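Long-range contacts in putative iron-regulated protein A (PDB 4ECG), which is of unknown function but is an imelysin-like, calcium-binding protein of the M75 peptidase family, probably linked to iron regulation and a putative metalloendopeptidase: residues L19-A25 with M321-L326; M32-T38 with S313-L318; A44-Y48 with G194-G198; K129-V134 with P142-R146; E152-D158 with S278-W282. All coordinates share one frame; numbering follows the deposited sequence.

Contacts 2 and 3 are buried, whereas contacts 1, 4 and 5 are only partly so. Contacts 1 and 2 share helix 315-322, contact 1 at its last turn and contact 2 at its start, with centres about 17 Å apart. Helix 29-68 in turn serves both contact 2 and contact 3. Contact 4 lies in the loop that leads into helix 147-155, and contact 5 uses that helix. The chemistry follows the place: methyl groups and an indole dominate between helices in contacts 2 and 3, while backbone carbonyls gripped by amide, hydroxyl or guanidinium groups hold the loops of contacts 1 and 4. Contact 5 mixes a carboxylate hub with aromatic faces.

Contact 1 (L19-A25 with M321-L326); sequences LPADSGA and MINPTL
Two torsions bring the polar groups of 19-25 and 321-326 together. At N323, chi1 of -171° places CG opposite the backbone N and carries the amide to P20 and D22; at S23, chi1 of 74° tucks OG between the backbone N and the carbonyl carbon, where it meets M321 O. Both hydrogens of the amide nitrogen are used. N323 ND2 donates to P20 O at 2.9 Å, the nitrogen lying above that carbonyl's plane. Its second hydrogen takes N323 ND2 to the anti lone pair of D22 OD1 at 3.1 Å, almost straight, with an N-H...O angle of 172°. The carboxylate stands nearly perpendicular to the amide, and K378 adds a salt bridge to the same OD1.

The amide's other end works within its own segment. N323 breaks the path between helix 315-322 and helix 324-343 and takes the N-cap position of the second, where N323 OD1 accepts from L326 N at 3.1 Å and, weakly, from T325 N. With one end capping a helix and the other holding the loop, the amide is fixed against a flip.

The preceding helix ends against S23. S23 N binds I322 O at 2.6 Å, and S23 OG donates to M321 O at 2.7 Å while accepting from A25 N in an ST turn. A water joins I322 O to G24 N and A25 O. Apolar contacts flank the polar row: L19 CD2 rests 3.8 Å from L326 CB, P20 CG lies 3.3 Å from T325 OG1, and A25 CB touches M321 CG at 3.7 Å.

Contact 2 (M32-T38 with S313-L318); sequences MSAVVAT and SSLHAL
V35 CG2 sits over one face of the S313-S314 peptide, 3.7 Å from S313 C and close to the normal through that atom, while a water at the peptide's carbonyl oxygen links S313 O to V35 O. A second flat group, the A34 carbonyl, is met on opposite faces by T38 N and T38 OG1. The motif is a capped helix start laid against a long helix: S314 is the N-cap of helix 315-322, its OG accepting from A317 N as well as bonding to S311 O, and helix 29-68 supplies the surface beneath.

V35 straddles this start. Its CG1, opposite the backbone N at chi1 164°, faces L315 N at 3.9 Å, whereas V35 CG2 continues from the peptide to L318 CD1 at 3.7 Å. L318 CD1 also meets M32 CG at 3.9 Å, the selenomethionine and the leucine crossing at about a right angle. M32 and V35 also touch helix 225-233, through V225, Y226 and I229.

T38 ends the contact with a short hydroxyl pair, T38 OG1 lying 2.6 Å from S313 OG. Replacing T38 by an alanine removes the hydroxyl and would probably leave S313 OG without this mate on helix 29-68 and A34 O with one bond fewer. Within its own helix, T38 OG1 also donates to A34 O at 2.8 Å.

Contact 3 (A44-Y48 with G194-G198); sequences ALPTY and GWLKG
This is a buried apolar contact between two helices: the last turn of helix 171-196 presents W195 and L196 to A44, L45 and Y48 on helix 29-68, within the mainly helical body of the imelysin-like fold. The evidence is the indole, which receives helix 29-68 on one face. A44 CB lies over the six-membered ring of W195, 4.2 Å from the centroid and 26° off the normal, a CH-pi contact whose nearest atom is W195 CZ3. Y48 covers the other half of the same face. Y48 CE2 stands 3.3 Å above the indole plane, offset toward the rim, and comes within 3.4 Å of W195 NE1.

The two aromatic rings meet obliquely, with centroids 4.7 Å apart and planes at 52°. With W195 chi1 at -83°, CG stands opposite the carbonyl carbon, and the ring extends to A44 and Y48, which lie one helical turn apart. L45 reaches round the indole's root: L45 CD2 touches W195 CB at 3.8 Å and lies 4.2 Å from L196 CB, L45 and L196 crossing at about a right angle.

Further rings continue the cluster, Y208 meeting W195 and F94 meeting Y48 edge-to-face. The Y48 side chain is about 8 Å from that of the calcium ligand E92. At the indole edge a water accepts from W195 NE1 at 2.9 Å and is hydrogen-bonded to Y48 OH at the same distance.

Contact 4 (K129-V134 with P142-R146); sequences KISGAV and PQNLR
R146 points its guanidinium edge-on at the backbone of 129-134, and V134 and Q143 lie beside that group. R146 NH1 donates twice, to I130 O at 2.8 Å and to G132 O at 2.7 Å, and both oxygens lie close to the guanidinium plane. The carbonyls are turned differently: the donor sits in the plane of G132 C=O but 37° out of that of I130. NH2 adds a weak bond to G132 O and finds a firmer partner in S107 OG. The R146 chain, turned at chi1 (68°) and then extended from CG to NE, carries the head to the carbonyls, and on the way R146 CD passes I130 O at 3.3 Å.

V134 stands at about a right angle to R146, V134 CG2 lying 3.8 Å from R146 NH2, and at a similar angle to Q143, whose OE1 comes 3.6 Å from V134 CA. Q143 also passes its CA over the centre of one guanidinium face. A methionine in place of R146 would probably leave the I130 and G132 carbonyls without these donors and the 130-132 backbone less firmly held.

P142 faces the turn of the loop, P142 CB lying 3.6 Å from K129 O and CG as near to A133 O, while L145 CD1 approaches K129 O at 3.5 Å. The arrangement is a loop pinned through its carbonyls by an arginine. In the chain it falls after helix 115-124 and before helix 147-155, beside the calcium site of D135 and D137, with Q143 NE2 bonded to D135 O.

Contact 5 (E152-D158 with S278-W282); sequences EKMLFLD and SWYSW
E152 reaches across to 278-282 on an extended chain. CB of E152 points toward that segment, and chi1 of -167° sets CG anti to the backbone N, which sends the chain straight out. E152 CG packs 3.8 Å from Y280 CB, and CD lies closer still to that carbon. At the tip the oxygens divide the work. E152 OE2 accepts two bonds from S281, through OG at 2.6 Å and N at 2.9 Å, which arrive on its anti side from opposite faces of the carboxylate. E152 OE1 accepts from H149 ND1 and from a water at 2.7 Å.

That water stands over one face of the Y280 ring, and K153 CG covers the opposite face, 3.8 Å from the centroid. F156 turns its ring face to S281 CB, 3.5 Å from the F156 ring centroid. D158 OD1 accepts from W282 NE1 at 2.9 Å, the bond 170° straight and lying near the indole plane but above that of the carboxylate; R349 forms a salt bridge to the same oxygen.

H149 and E152 match the GxHxxE signature of imelysin-like proteins. Their helix 147-155 runs into strand 156-157, and the loop of 278-282, between helix 271-275 and helix 284-300, closes over both, while helix 71-89 backs E152, F156 and S281 through W81.

Contact 1 (L19-A25 with M321-L326)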
# COMPACT_ATOMS: atom_id res chain seq x y z
N LEU A 19 15.42 -26.04 5.67
CA LEU A 19 16.11 -25.82 4.43
C LEU A 19 17.34 -26.70 4.36
O LEU A 19 17.86 -27.16 5.40
CB LEU A 19 16.52 -24.35 4.31
CG LEU A 19 15.38 -23.39 4.02
CD1 LEU A 19 15.79 -22.03 4.53
CD2 LEU A 19 15.01 -23.33 2.55
N PRO A 20 17.82 -26.94 3.12
CA PRO A 20 19.14 -27.57 2.97
C PRO A 20 20.21 -26.52 3.25
O PRO A 20 19.89 -25.31 3.33
CB PRO A 20 19.16 -28.01 1.50
CG PRO A 20 18.24 -27.05 0.77
CD PRO A 20 17.19 -26.65 1.80
N ALA A 21 21.44 -26.98 3.38
CA ALA A 21 22.62 -26.12 3.57
C ALA A 21 22.73 -25.02 2.52
O ALA A 21 22.42 -25.26 1.34
CB ALA A 21 23.87 -27.00 3.53
N ASP A 22 23.15 -23.80 2.92
CA ASP A 22 23.47 -22.75 1.92
C ASP A 22 24.55 -23.24 0.92
O ASP A 22 25.28 -24.20 1.23
CB ASP A 22 23.93 -21.45 2.58
CG ASP A 22 22.79 -20.67 3.25
OD1 ASP A 22 21.62 -21.15 3.18
OD2 ASP A 22 23.08 -19.59 3.88
N SER A 23 24.68 -22.58 -0.24
CA SER A 23 25.70 -23.00 -1.22
C SER A 23 27.12 -22.75 -0.70
O SER A 23 28.01 -23.54 -0.92
CB SER A 23 25.52 -22.30 -2.57
OG SER A 23 25.94 -20.95 -2.45
N GLY A 24 27.30 -21.66 0.02
CA GLY A 24 28.61 -21.20 0.46
C GLY A 24 29.00 -19.91 -0.24
O GLY A 24 29.86 -19.19 0.26
N ALA A 25 28.39 -19.63 -1.41
CA ALA A 25 28.55 -18.34 -2.09
C ALA A 25 27.91 -17.27 -1.19
O ALA A 25 26.81 -17.46 -0.71
CB ALA A 25 27.88 -18.34 -3.46
N MSE A 321 21.67 -17.62 -5.53
CA MSE A 321 23.11 -17.82 -5.31
C MSE A 321 23.42 -18.39 -3.92
O MSE A 321 24.24 -19.28 -3.79
CB MSE A 321 23.84 -16.48 -5.56
CG MSE A 321 25.40 -16.45 -5.43
SE MSE A 321 26.10 -14.68 -4.81
CE MSE A 321 25.25 -13.62 -6.28
N ILE A 322 22.76 -17.87 -2.87
CA ILE A 322 22.99 -18.28 -1.46
C ILE A 322 22.37 -19.66 -1.18
O ILE A 322 23.02 -20.56 -0.62
CB ILE A 322 22.48 -17.22 -0.44
CG1 ILE A 322 23.21 -15.88 -0.61
CG2 ILE A 322 22.77 -17.63 0.99
CD1 ILE A 322 22.53 -14.70 0.05
N ASN A 323 21.12 -19.84 -1.62
CA ASN A 323 20.41 -21.12 -1.42
C ASN A 323 19.30 -21.34 -2.45
O ASN A 323 18.21 -20.82 -2.26
CB ASN A 323 19.85 -21.14 -0.01
CG ASN A 323 19.29 -22.47 0.37
OD1 ASN A 323 18.52 -23.06 -0.39
ND2 ASN A 323 19.67 -22.97 1.55
N PRO A 324 19.57 -22.09 -3.55
CA PRO A 324 18.51 -22.26 -4.60
C PRO A 324 17.13 -22.72 -4.10
O PRO A 324 16.12 -22.30 -4.66
CB PRO A 324 19.11 -23.30 -5.54
CG PRO A 324 20.59 -23.17 -5.37
CD PRO A 324 20.82 -22.74 -3.93
N THR A 325 17.10 -23.53 -3.05
CA THR A 325 15.87 -24.09 -2.51
C THR A 325 15.04 -22.99 -1.84
O THR A 325 13.86 -22.89 -2.05
CB THR A 325 16.15 -25.26 -1.53
OG1 THR A 325 16.96 -26.23 -2.19
CG2 THR A 325 14.87 -25.94 -1.07
N LEU A 326 15.68 -22.15 -1.03
CA LEU A 326 15.01 -21.04 -0.38
C LEU A 326 14.44 -20.12 -1.45
O LEU A 326 13.29 -19.70 -1.34
CB LEU A 326 15.97 -20.27 0.54
CG LEU A 326 15.54 -18.90 1.02
CD1 LEU A 326 14.26 -18.97 1.83
CD2 LEU A 326 16.68 -18.33 1.86
O HOH W 1 25.68 -19.54 0.75

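Contact 2 (M32-T38 with S313-L318)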
# COMPACT_ATOMS: atom_id res chain seq x y z
N MSE A 32 25.53 -6.47 -3.71
CA MSE A 32 24.44 -6.00 -2.88
C MSE A 32 24.09 -4.55 -3.19
O MSE A 32 22.92 -4.19 -3.19
CB MSE A 32 24.83 -6.13 -1.40
CG MSE A 32 24.61 -7.54 -0.81
SE MSE A 32 25.23 -7.69 0.99
CE MSE A 32 27.11 -7.48 0.73
N SER A 33 25.11 -3.73 -3.46
CA SER A 33 24.88 -2.31 -3.80
C SER A 33 24.07 -2.17 -5.13
O SER A 33 23.20 -1.29 -5.27
CB SER A 33 26.23 -1.60 -3.89
OG SER A 33 26.06 -0.21 -3.98
N ALA A 34 24.33 -3.06 -6.07
CA ALA A 34 23.61 -3.07 -7.38
C ALA A 34 22.14 -3.49 -7.20
O ALA A 34 21.26 -3.01 -7.91
CB ALA A 34 24.32 -3.95 -8.42
N VAL A 35 21.86 -4.38 -6.26
CA VAL A 35 20.48 -4.75 -5.95
C VAL A 35 19.71 -3.53 -5.40
O VAL A 35 18.60 -3.23 -5.85
CB VAL A 35 20.43 -5.94 -4.96
CG1 VAL A 35 19.04 -6.08 -4.34
CG2 VAL A 35 20.93 -7.23 -5.64
N VAL A 36 20.34 -2.82 -4.48
CA VAL A 36 19.76 -1.59 -3.90
C VAL A 36 19.58 -0.52 -4.98
O VAL A 36 18.53 0.10 -5.06
CB VAL A 36 20.66 -1.05 -2.75
CG1 VAL A 36 20.15 0.28 -2.24
CG2 VAL A 36 20.81 -2.09 -1.64
N ALA A 37 20.59 -0.31 -5.81
CA ALA A 37 20.47 0.62 -6.94
C ALA A 37 19.29 0.24 -7.83
O ALA A 37 18.43 1.06 -8.11
CB ALA A 37 21.79 0.73 -7.75
N THR A 38 19.20 -1.02 -8.24
CA THR A 38 18.12 -1.44 -9.13
C THR A 38 16.75 -1.33 -8.44
O THR A 38 15.74 -1.00 -9.06
CB THR A 38 18.30 -2.91 -9.50
OG1 THR A 38 19.58 -3.12 -10.15
CG2 THR A 38 17.13 -3.40 -10.34
N SER A 313 20.41 -8.09 -10.98
CA SER A 313 20.60 -7.45 -9.70
C SER A 313 19.29 -7.35 -8.92
O SER A 313 18.70 -6.29 -8.78
CB SER A 313 21.30 -6.10 -9.86
OG SER A 313 20.78 -5.34 -10.91
N SER A 314 18.88 -8.50 -8.40
CA SER A 314 17.67 -8.63 -7.59
C SER A 314 17.97 -9.44 -6.36
O SER A 314 18.94 -10.21 -6.35
CB SER A 314 16.56 -9.38 -8.36
OG SER A 314 17.01 -10.59 -8.95
N LEU A 315 17.11 -9.29 -5.35
CA LEU A 315 17.14 -10.14 -4.17
C LEU A 315 16.95 -11.57 -4.60
O LEU A 315 17.50 -12.50 -3.95
CB LEU A 315 16.04 -9.78 -3.15
CG LEU A 315 16.30 -8.59 -2.27
CD1 LEU A 315 15.03 -8.19 -1.45
CD2 LEU A 315 17.52 -8.91 -1.44
N HIS A 316 16.16 -11.77 -5.65
CA HIS A 316 15.99 -13.11 -6.22
C HIS A 316 17.29 -13.72 -6.62
O HIS A 316 17.59 -14.85 -6.24
CB HIS A 316 15.05 -13.05 -7.41
CG HIS A 316 15.10 -14.26 -8.28
ND1 HIS A 316 14.65 -15.45 -7.88
CD2 HIS A 316 15.57 -14.42 -9.59
CE1 HIS A 316 14.84 -16.36 -8.88
NE2 HIS A 316 15.40 -15.72 -9.92
N ALA A 317 18.09 -12.98 -7.37
CA ALA A 317 19.36 -13.51 -7.84
C ALA A 317 20.24 -13.82 -6.64
O ALA A 317 20.83 -14.88 -6.58
CB ALA A 317 20.04 -12.52 -8.77
N LEU A 318 20.34 -12.90 -5.68
CA LEU A 318 21.25 -13.11 -4.56
C LEU A 318 20.79 -14.31 -3.73
O LEU A 318 21.60 -15.16 -3.38
CB LEU A 318 21.40 -11.88 -3.69
CG LEU A 318 22.11 -10.65 -4.25
CD1 LEU A 318 22.24 -9.62 -3.12
CD2 LEU A 318 23.45 -10.99 -4.87
O HOH W 2 16.65 -5.17 -6.93

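Contact 3 (A44-Y48 with G194-G198)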
# COMPACT_ATOMS: atom_id res chain seq x y z
N ALA A 44 11.15 1.53 -6.72
CA ALA A 44 10.67 2.70 -5.96
C ALA A 44 10.34 3.90 -6.84
O ALA A 44 9.17 4.25 -6.99
CB ALA A 44 11.69 3.12 -4.87
N LEU A 45 11.36 4.56 -7.39
CA LEU A 45 11.16 5.82 -8.10
C LEU A 45 10.11 5.68 -9.22
O LEU A 45 9.25 6.53 -9.34
CB LEU A 45 12.49 6.41 -8.64
CG LEU A 45 13.43 7.18 -7.70
CD1 LEU A 45 14.74 7.58 -8.39
CD2 LEU A 45 12.74 8.43 -7.17
N PRO A 46 10.14 4.61 -10.03
CA PRO A 46 9.07 4.48 -11.06
C PRO A 46 7.66 4.23 -10.51
O PRO A 46 6.71 4.76 -11.02
CB PRO A 46 9.52 3.31 -11.91
CG PRO A 46 10.98 3.19 -11.68
CD PRO A 46 11.21 3.63 -10.26
N THR A 47 7.52 3.48 -9.42
CA THR A 47 6.20 3.27 -8.84
C THR A 47 5.63 4.63 -8.41
O THR A 47 4.48 4.94 -8.65
CB THR A 47 6.25 2.29 -7.65
OG1 THR A 47 6.68 0.97 -8.06
CG2 THR A 47 4.91 2.20 -6.97
N TYR A 48 6.47 5.44 -7.81
CA TYR A 48 6.04 6.71 -7.27
C TYR A 48 5.80 7.69 -8.40
O TYR A 48 4.90 8.49 -8.35
CB TYR A 48 7.11 7.23 -6.31
CG TYR A 48 7.18 6.55 -4.95
CD1 TYR A 48 6.06 6.11 -4.30
CD2 TYR A 48 8.37 6.41 -4.28
CE1 TYR A 48 6.12 5.50 -3.03
CE2 TYR A 48 8.45 5.80 -3.01
CZ TYR A 48 7.31 5.37 -2.38
OH TYR A 48 7.34 4.77 -1.14
N GLY A 194 10.34 13.75 -2.41
CA GLY A 194 11.16 13.38 -1.26
C GLY A 194 12.21 12.33 -1.62
O GLY A 194 13.33 12.41 -1.18
N TRP A 195 11.83 11.33 -2.40
CA TRP A 195 12.76 10.34 -2.89
C TRP A 195 13.70 10.92 -3.93
O TRP A 195 14.91 10.68 -3.85
CB TRP A 195 12.02 9.13 -3.48
CG TRP A 195 11.60 8.14 -2.45
CD1 TRP A 195 10.54 8.24 -1.55
CD2 TRP A 195 12.23 6.88 -2.15
NE1 TRP A 195 10.51 7.15 -0.72
CE2 TRP A 195 11.48 6.30 -1.04
CE3 TRP A 195 13.29 6.21 -2.64
CZ2 TRP A 195 11.78 5.08 -0.53
CZ3 TRP A 195 13.58 4.99 -2.12
CH2 TRP A 195 12.83 4.41 -1.11
N LEU A 196 13.16 11.68 -4.89
CA LEU A 196 13.91 12.10 -6.06
C LEU A 196 14.94 13.15 -5.73
O LEU A 196 16.08 13.04 -6.22
CB LEU A 196 13.02 12.60 -7.18
CG LEU A 196 13.79 12.95 -8.49
CD1 LEU A 196 14.59 11.73 -8.99
CD2 LEU A 196 12.88 13.50 -9.59
N LYS A 197 14.56 14.15 -4.94
CA LYS A 197 15.44 15.28 -4.65
C LYS A 197 15.41 15.80 -3.21
O LYS A 197 16.16 16.72 -2.87
CB LYS A 197 15.20 16.42 -5.65
CG LYS A 197 13.85 17.12 -5.60
CD LYS A 197 13.79 18.22 -6.70
CE LYS A 197 12.88 19.43 -6.36
NZ LYS A 197 11.48 19.21 -6.80
N GLY A 198 14.59 15.20 -2.35
CA GLY A 198 14.34 15.76 -1.02
C GLY A 198 13.34 16.93 -0.99
O GLY A 198 13.00 17.50 -2.04
O HOH W 3 8.70 5.92 1.16

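Contact 4 (K129-V134 with P142-R146)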
# COMPACT_ATOMS: atom_id res chain seq x y z
N LYS A 129 -10.32 21.90 9.66
CA LYS A 129 -10.13 20.71 10.46
C LYS A 129 -9.49 19.54 9.68
O LYS A 129 -9.08 18.56 10.28
CB LYS A 129 -11.48 20.27 11.07
CG LYS A 129 -12.07 21.20 12.13
CD LYS A 129 -13.39 20.67 12.74
CE LYS A 129 -13.26 19.81 14.04
NZ LYS A 129 -12.86 18.35 13.92
N ILE A 130 -9.43 19.62 8.35
CA ILE A 130 -9.01 18.47 7.54
C ILE A 130 -7.60 18.59 6.99
O ILE A 130 -7.06 17.61 6.50
CB ILE A 130 -10.01 18.19 6.41
CG1 ILE A 130 -9.69 18.94 5.15
CG2 ILE A 130 -11.45 18.46 6.88
CD1 ILE A 130 -10.64 18.62 4.01
N SER A 131 -7.00 19.76 7.12
CA SER A 131 -5.77 20.09 6.43
C SER A 131 -4.61 20.14 7.40
O SER A 131 -3.52 20.38 6.98
CB SER A 131 -5.92 21.46 5.78
OG SER A 131 -6.13 22.43 6.81
N GLY A 132 -4.83 19.91 8.68
CA GLY A 132 -3.71 19.86 9.65
C GLY A 132 -2.73 18.69 9.55
O GLY A 132 -2.89 17.75 8.74
N ALA A 133 -1.70 18.73 10.40
CA ALA A 133 -0.70 17.65 10.47
C ALA A 133 -1.34 16.39 11.01
O ALA A 133 -2.25 16.45 11.79
CB ALA A 133 0.50 18.05 11.32
N VAL A 134 -0.81 15.25 10.62
CA VAL A 134 -1.23 13.97 11.15
C VAL A 134 -1.10 13.98 12.69
O VAL A 134 -0.08 14.34 13.21
CB VAL A 134 -0.43 12.79 10.58
CG1 VAL A 134 -0.74 11.50 11.41
CG2 VAL A 134 -0.73 12.64 9.09
N PRO A 142 -6.76 15.20 11.95
CA PRO A 142 -7.07 15.52 10.57
C PRO A 142 -6.95 14.38 9.61
O PRO A 142 -7.72 14.30 8.68
CB PRO A 142 -6.06 16.60 10.22
CG PRO A 142 -5.74 17.28 11.53
CD PRO A 142 -5.87 16.20 12.57
N GLN A 143 -6.00 13.47 9.83
CA GLN A 143 -5.80 12.37 8.91
C GLN A 143 -7.04 11.51 8.71
O GLN A 143 -7.19 10.93 7.68
CB GLN A 143 -4.62 11.49 9.36
CG GLN A 143 -4.82 10.63 10.59
CD GLN A 143 -4.75 11.44 11.84
OE1 GLN A 143 -4.50 12.64 11.78
NE2 GLN A 143 -4.97 10.80 12.97
N ASN A 144 -7.90 11.44 9.72
CA ASN A 144 -9.07 10.58 9.71
C ASN A 144 -10.26 11.31 9.08
O ASN A 144 -11.36 10.79 9.03
CB ASN A 144 -9.47 10.15 11.14
CG ASN A 144 -8.38 9.39 11.88
OD1 ASN A 144 -7.57 8.69 11.28
ND2 ASN A 144 -8.38 9.54 13.21
N LEU A 145 -10.04 12.53 8.61
CA LEU A 145 -11.05 13.30 7.90
C LEU A 145 -10.66 13.55 6.43
O LEU A 145 -11.30 14.35 5.75
CB LEU A 145 -11.21 14.64 8.63
CG LEU A 145 -11.62 14.61 10.11
CD1 LEU A 145 -11.33 15.98 10.78
CD2 LEU A 145 -13.08 14.19 10.24
N ARG A 146 -9.60 12.90 5.95
CA ARG A 146 -9.18 13.09 4.60
C ARG A 146 -8.64 11.79 3.93
O ARG A 146 -8.99 10.72 4.33
CB ARG A 146 -8.21 14.29 4.55
CG ARG A 146 -6.90 14.05 5.24
CD ARG A 146 -5.85 15.06 4.84
NE ARG A 146 -4.56 14.78 5.49
CZ ARG A 146 -4.01 15.45 6.50
NH1 ARG A 146 -4.60 16.50 7.04
NH2 ARG A 146 -2.81 15.08 6.96

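Contact 5 (E152-D158 with S278-W282)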
# COMPACT_ATOMS: atom_id res chain seq x y z
N GLU A 152 -13.23 8.31 -1.47
CA GLU A 152 -13.92 7.07 -1.84
C GLU A 152 -15.34 7.11 -1.38
O GLU A 152 -16.27 6.75 -2.14
CB GLU A 152 -13.21 5.87 -1.16
CG GLU A 152 -13.61 4.49 -1.69
CD GLU A 152 -13.20 3.33 -0.79
OE1 GLU A 152 -12.63 3.54 0.34
OE2 GLU A 152 -13.51 2.21 -1.23
N LYS A 153 -15.51 7.53 -0.12
CA LYS A 153 -16.80 7.49 0.54
C LYS A 153 -17.76 8.42 -0.17
O LYS A 153 -18.93 8.13 -0.22
CB LYS A 153 -16.74 7.88 2.04
CG LYS A 153 -18.01 7.44 2.78
CD LYS A 153 -18.03 7.80 4.28
CE LYS A 153 -19.29 7.33 5.03
NZ LYS A 153 -20.55 8.03 4.62
N MSE A 154 -17.24 9.51 -0.73
CA MSE A 154 -18.02 10.51 -1.46
C MSE A 154 -18.20 10.18 -2.95
O MSE A 154 -19.12 10.70 -3.55
CB MSE A 154 -17.36 11.88 -1.34
CG MSE A 154 -17.24 12.40 0.08
SE MSE A 154 -16.13 14.02 0.27
CE MSE A 154 -16.52 14.28 2.13
N LEU A 155 -17.33 9.36 -3.54
CA LEU A 155 -17.42 9.05 -4.97
C LEU A 155 -18.24 7.78 -5.30
O LEU A 155 -18.76 7.63 -6.41
CB LEU A 155 -16.01 8.88 -5.53
CG LEU A 155 -15.19 10.14 -5.67
CD1 LEU A 155 -13.76 9.75 -6.05
CD2 LEU A 155 -15.81 11.10 -6.69
N PHE A 156 -18.32 6.89 -4.33
CA PHE A 156 -18.75 5.52 -4.52
C PHE A 156 -19.88 5.14 -3.54
O PHE A 156 -19.92 5.60 -2.41
CB PHE A 156 -17.58 4.54 -4.25
CG PHE A 156 -16.50 4.54 -5.28
CD1 PHE A 156 -16.64 3.79 -6.47
CD2 PHE A 156 -15.32 5.21 -5.07
CE1 PHE A 156 -15.64 3.77 -7.41
CE2 PHE A 156 -14.30 5.18 -6.02
CZ PHE A 156 -14.47 4.48 -7.19
N LEU A 157 -20.77 4.26 -3.97
CA LEU A 157 -21.72 3.65 -3.06
C LEU A 157 -21.81 2.16 -3.36
O LEU A 157 -22.16 1.72 -4.48
CB LEU A 157 -23.09 4.30 -3.19
CG LEU A 157 -24.19 3.87 -2.23
CD1 LEU A 157 -23.76 4.18 -0.79
CD2 LEU A 157 -25.49 4.60 -2.61
N ASP A 158 -21.50 1.37 -2.35
CA ASP A 158 -21.43 -0.08 -2.48
C ASP A 158 -20.94 -0.64 -3.85
O ASP A 158 -21.58 -1.45 -4.48
CB ASP A 158 -22.74 -0.72 -2.02
CG ASP A 158 -22.51 -1.77 -0.92
OD1 ASP A 158 -21.35 -2.22 -0.64
OD2 ASP A 158 -23.52 -2.12 -0.29
N SER A 278 -11.72 -0.20 1.95
CA SER A 278 -12.15 -0.06 0.54
C SER A 278 -13.43 -0.84 0.25
O SER A 278 -13.73 -1.14 -0.87
CB SER A 278 -11.08 -0.48 -0.46
OG SER A 278 -9.94 0.31 -0.29
N TRP A 279 -14.23 -1.11 1.26
CA TRP A 279 -15.56 -1.56 0.98
C TRP A 279 -16.46 -0.57 0.30
O TRP A 279 -17.43 -0.97 -0.35
CB TRP A 279 -16.20 -2.11 2.26
CG TRP A 279 -16.89 -1.14 3.17
CD1 TRP A 279 -16.37 -0.52 4.29
CD2 TRP A 279 -18.30 -0.73 3.14
NE1 TRP A 279 -17.30 0.26 4.91
CE2 TRP A 279 -18.49 0.15 4.30
CE3 TRP A 279 -19.36 -0.98 2.30
CZ2 TRP A 279 -19.71 0.71 4.60
CZ3 TRP A 279 -20.59 -0.41 2.61
CH2 TRP A 279 -20.75 0.45 3.73
N TYR A 280 -16.21 0.72 0.42
CA TYR A 280 -17.10 1.67 -0.28
C TYR A 280 -17.12 1.40 -1.78
O TYR A 280 -18.18 1.42 -2.42
CB TYR A 280 -16.71 3.15 -0.00
CG TYR A 280 -16.67 3.53 1.46
CD1 TYR A 280 -17.60 3.04 2.39
CD2 TYR A 280 -15.71 4.41 1.93
CE1 TYR A 280 -17.56 3.42 3.73
CE2 TYR A 280 -15.65 4.76 3.26
CZ TYR A 280 -16.57 4.29 4.16
OH TYR A 280 -16.48 4.66 5.52
N SER A 281 -15.94 1.11 -2.33
CA SER A 281 -15.76 0.97 -3.75
C SER A 281 -15.54 -0.47 -4.17
O SER A 281 -15.41 -0.74 -5.39
CB SER A 281 -14.55 1.81 -4.20
OG SER A 281 -13.36 1.32 -3.63
N TRP A 282 -15.50 -1.39 -3.21
CA TRP A 282 -15.15 -2.81 -3.49
C TRP A 282 -13.77 -2.90 -4.13
O TRP A 282 -13.62 -3.48 -5.19
CB TRP A 282 -16.18 -3.49 -4.42
CG TRP A 282 -17.60 -3.61 -3.88
CD1 TRP A 282 -18.14 -3.01 -2.75
CD2 TRP A 282 -18.73 -4.37 -4.47
NE1 TRP A 282 -19.46 -3.34 -2.60
CE2 TRP A 282 -19.87 -4.15 -3.59
CE3 TRP A 282 -18.90 -5.14 -5.61
CZ2 TRP A 282 -21.12 -4.72 -3.84
CZ3 TRP A 282 -20.16 -5.70 -5.87
CH2 TRP A 282 -21.24 -5.50 -5.01
O HOH W 4 -13.80 1.94 2.24